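Local coordinates for structural protein (unclassified Rudivirus, PDB 6WQ0), which self-assembles into the helical, filamentous nucleocapsid of a rod-shaped archaeal virus, wrapping the viral DNA and holding it in the A-form, at a contact of chain A with DNA. Coordinates in Å, arbitrary orientation; residue numbers count along the deposited sequence, not the author numbering.

A contact of chain A with DNA. Residues 8, 16-17, 20. With nucleotides of chain B; nucleotides of chain C.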
# COMPACT_ATOMS: atom_id res chain seq x y z
N ARG A 8 -41.71 -14.27 -48.06
CA ARG A 8 -40.76 -15.16 -47.40
C ARG A 8 -41.20 -16.61 -47.59
O ARG A 8 -42.32 -16.97 -47.25
CB ARG A 8 -40.65 -14.84 -45.92
CG ARG A 8 -40.33 -13.39 -45.62
CD ARG A 8 -38.87 -13.09 -45.85
NE ARG A 8 -38.31 -12.25 -44.80
CZ ARG A 8 -37.87 -11.01 -44.98
NH1 ARG A 8 -37.90 -10.46 -46.17
NH2 ARG A 8 -37.38 -10.33 -43.96
N LYS A 16 -34.88 -17.81 -40.20
CA LYS A 16 -34.97 -16.73 -39.22
C LYS A 16 -35.55 -17.21 -37.90
O LYS A 16 -35.07 -16.82 -36.83
CB LYS A 16 -35.79 -15.57 -39.78
CG LYS A 16 -35.41 -14.26 -39.15
CD LYS A 16 -36.24 -13.11 -39.64
CE LYS A 16 -35.77 -11.82 -39.03
NZ LYS A 16 -36.72 -10.73 -39.33
N TRP A 17 -36.57 -18.08 -37.95
CA TRP A 17 -37.14 -18.61 -36.72
C TRP A 17 -36.12 -19.42 -35.94
O TRP A 17 -36.02 -19.28 -34.72
CB TRP A 17 -38.37 -19.47 -37.04
CG TRP A 17 -38.93 -20.16 -35.84
CD1 TRP A 17 -39.83 -19.66 -34.95
CD2 TRP A 17 -38.60 -21.47 -35.37
NE1 TRP A 17 -40.09 -20.57 -33.97
CE2 TRP A 17 -39.34 -21.69 -34.20
CE3 TRP A 17 -37.75 -22.48 -35.83
CZ2 TRP A 17 -39.26 -22.88 -33.49
CZ3 TRP A 17 -37.67 -23.65 -35.12
CH2 TRP A 17 -38.42 -23.84 -33.96
N LYS A 20 -33.52 -17.04 -34.30
CA LYS A 20 -34.04 -16.36 -33.13
C LYS A 20 -34.26 -17.32 -31.97
O LYS A 20 -34.04 -16.96 -30.81
CB LYS A 20 -35.34 -15.63 -33.48
CG LYS A 20 -35.16 -14.52 -34.49
CD LYS A 20 -34.30 -13.38 -33.95
CE LYS A 20 -35.13 -12.28 -33.32
NZ LYS A 20 -35.95 -11.58 -34.33
P DT B 88 -34.20 -9.12 -42.44
OP1 DT B 88 -33.99 -10.57 -42.26
OP2 DT B 88 -35.54 -8.61 -42.75
O5' DT B 88 -33.68 -8.38 -41.13
C5' DT B 88 -32.51 -8.83 -40.49
C4' DT B 88 -32.03 -7.87 -39.40
O4' DT B 88 -31.93 -6.52 -39.90
C3' DT B 88 -32.94 -7.71 -38.22
O3' DT B 88 -32.91 -8.84 -37.40
C2' DT B 88 -32.28 -6.51 -37.56
C1' DT B 88 -31.98 -5.64 -38.78
N1 DT B 88 -33.01 -4.60 -39.02
C2 DT B 88 -33.07 -3.51 -38.18
O2 DT B 88 -32.30 -3.35 -37.25
N3 DT B 88 -34.04 -2.62 -38.47
C4 DT B 88 -34.96 -2.70 -39.48
O4 DT B 88 -35.82 -1.84 -39.65
C5 DT B 88 -34.86 -3.87 -40.31
C7 DT B 88 -35.81 -4.08 -41.45
C6 DT B 88 -33.90 -4.75 -40.04
P DA B 89 -34.18 -9.20 -36.50
OP1 DA B 89 -34.00 -10.54 -35.95
OP2 DA B 89 -35.39 -8.87 -37.26
O5' DA B 89 -34.07 -8.18 -35.28
C5' DA B 89 -33.10 -8.40 -34.29
C4' DA B 89 -33.25 -7.38 -33.18
O4' DA B 89 -32.98 -6.07 -33.69
C3' DA B 89 -34.63 -7.26 -32.58
O3' DA B 89 -34.85 -8.27 -31.63
C2' DA B 89 -34.54 -5.89 -31.94
C1' DA B 89 -33.80 -5.13 -33.02
N9 DA B 89 -34.68 -4.48 -33.99
C8 DA B 89 -35.00 -4.92 -35.24
N7 DA B 89 -35.81 -4.12 -35.88
C5 DA B 89 -36.02 -3.09 -34.99
C6 DA B 89 -36.78 -1.92 -35.06
N6 DA B 89 -37.49 -1.58 -36.13
N1 DA B 89 -36.78 -1.10 -34.00
C2 DA B 89 -36.06 -1.44 -32.93
N3 DA B 89 -35.31 -2.52 -32.74
C4 DA B 89 -35.33 -3.30 -33.82
P DT C 205 -38.98 -12.68 -35.64
OP1 DT C 205 -37.78 -12.22 -36.34
OP2 DT C 205 -40.07 -11.74 -35.33
O5' DT C 205 -39.64 -13.88 -36.45
C5' DT C 205 -38.84 -14.90 -37.00
C4' DT C 205 -39.69 -15.87 -37.79
O4' DT C 205 -40.71 -16.43 -36.94
C3' DT C 205 -40.47 -15.26 -38.93
O3' DT C 205 -39.64 -15.11 -40.05
C2' DT C 205 -41.54 -16.32 -39.15
C1' DT C 205 -41.84 -16.77 -37.72
N1 DT C 205 -43.05 -16.12 -37.12
C2 DT C 205 -44.30 -16.61 -37.41
O2 DT C 205 -44.49 -17.55 -38.15
N3 DT C 205 -45.32 -15.96 -36.80
C4 DT C 205 -45.23 -14.88 -35.95
O4 DT C 205 -46.22 -14.36 -35.45
C5 DT C 205 -43.90 -14.42 -35.68
C7 DT C 205 -43.66 -13.25 -34.77
C6 DT C 205 -42.88 -15.06 -36.27
P DA C 206 -39.97 -13.99 -41.16
OP1 DA C 206 -39.27 -14.39 -42.38
OP2 DA C 206 -39.73 -12.66 -40.58
O5' DA C 206 -41.54 -14.12 -41.37
C5' DA C 206 -42.13 -13.83 -42.62
C4' DA C 206 -43.42 -14.59 -42.78
O4' DA C 206 -43.96 -14.86 -41.49
C3' DA C 206 -44.52 -13.85 -43.51
O3' DA C 206 -44.43 -14.11 -44.89
C2' DA C 206 -45.80 -14.45 -42.92
C1' DA C 206 -45.35 -15.00 -41.58
N9 DA C 206 -45.95 -14.33 -40.43
C8 DA C 206 -45.32 -13.58 -39.48
N7 DA C 206 -46.12 -13.11 -38.57
C5 DA C 206 -47.36 -13.59 -38.94
C6 DA C 206 -48.63 -13.45 -38.39
N6 DA C 206 -48.88 -12.75 -37.28
N1 DA C 206 -49.66 -14.05 -39.02
C2 DA C 206 -49.41 -14.74 -40.13
N3 DA C 206 -48.26 -14.95 -40.74
C4 DA C 206 -47.27 -14.34 -40.09
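Lys16, Trp17 and Lys20 meet the DNA from helix 10-24, with helical backbone angles, whereas Arg8 reaches it from the loop before that helix, where its backbone is extended. This is the phosphate-binding N-terminal segment of a rudivirus coat protein. Its basic side chains bridge the backbones of the two DNA strands, chains B and C, and gripping phosphates there fits the non-specific binding of DNA by this protein. Lys16 has CG anti to the backbone N (chi1 -154°) and an extended chain beyond, which carries its amine between the phosphates of the two backbones. There Lys16 NZ hydrogen-bonds OP2 of DA89 in chain B at 3.1 Å. Lys16 NZ also forms salt bridges to DT205 OP1 (3.5 Å) and DA206 OP2 in chain C. Lys20, one turn on, has a folded chain that brings its amine to the DA89 and DT205 phosphates together. Lys20 NZ donates to DA89 OP1 at 2.7 Å and to DT205 OP1 at 2.8 Å. The two lysines thus share the DT205 oxygen but take different oxygens of the DA89 phosphate. Arg8 holds the chain B backbone more firmly than chain C. Arg8 NH2 donates to OP2 of DT88 in chain B at 2.8 Å, with the oxygen 17° out of the guanidinium plane. Arg8 NE points to OP1 of DA206, in plane at the edge, but this bond is weak (3.4 Å). Arg8 CG packs on DA206 C5'. Trp17 lies beside the DT205 sugar, with O4' at the indole edge, 3.9 Å from Trp17 CD1.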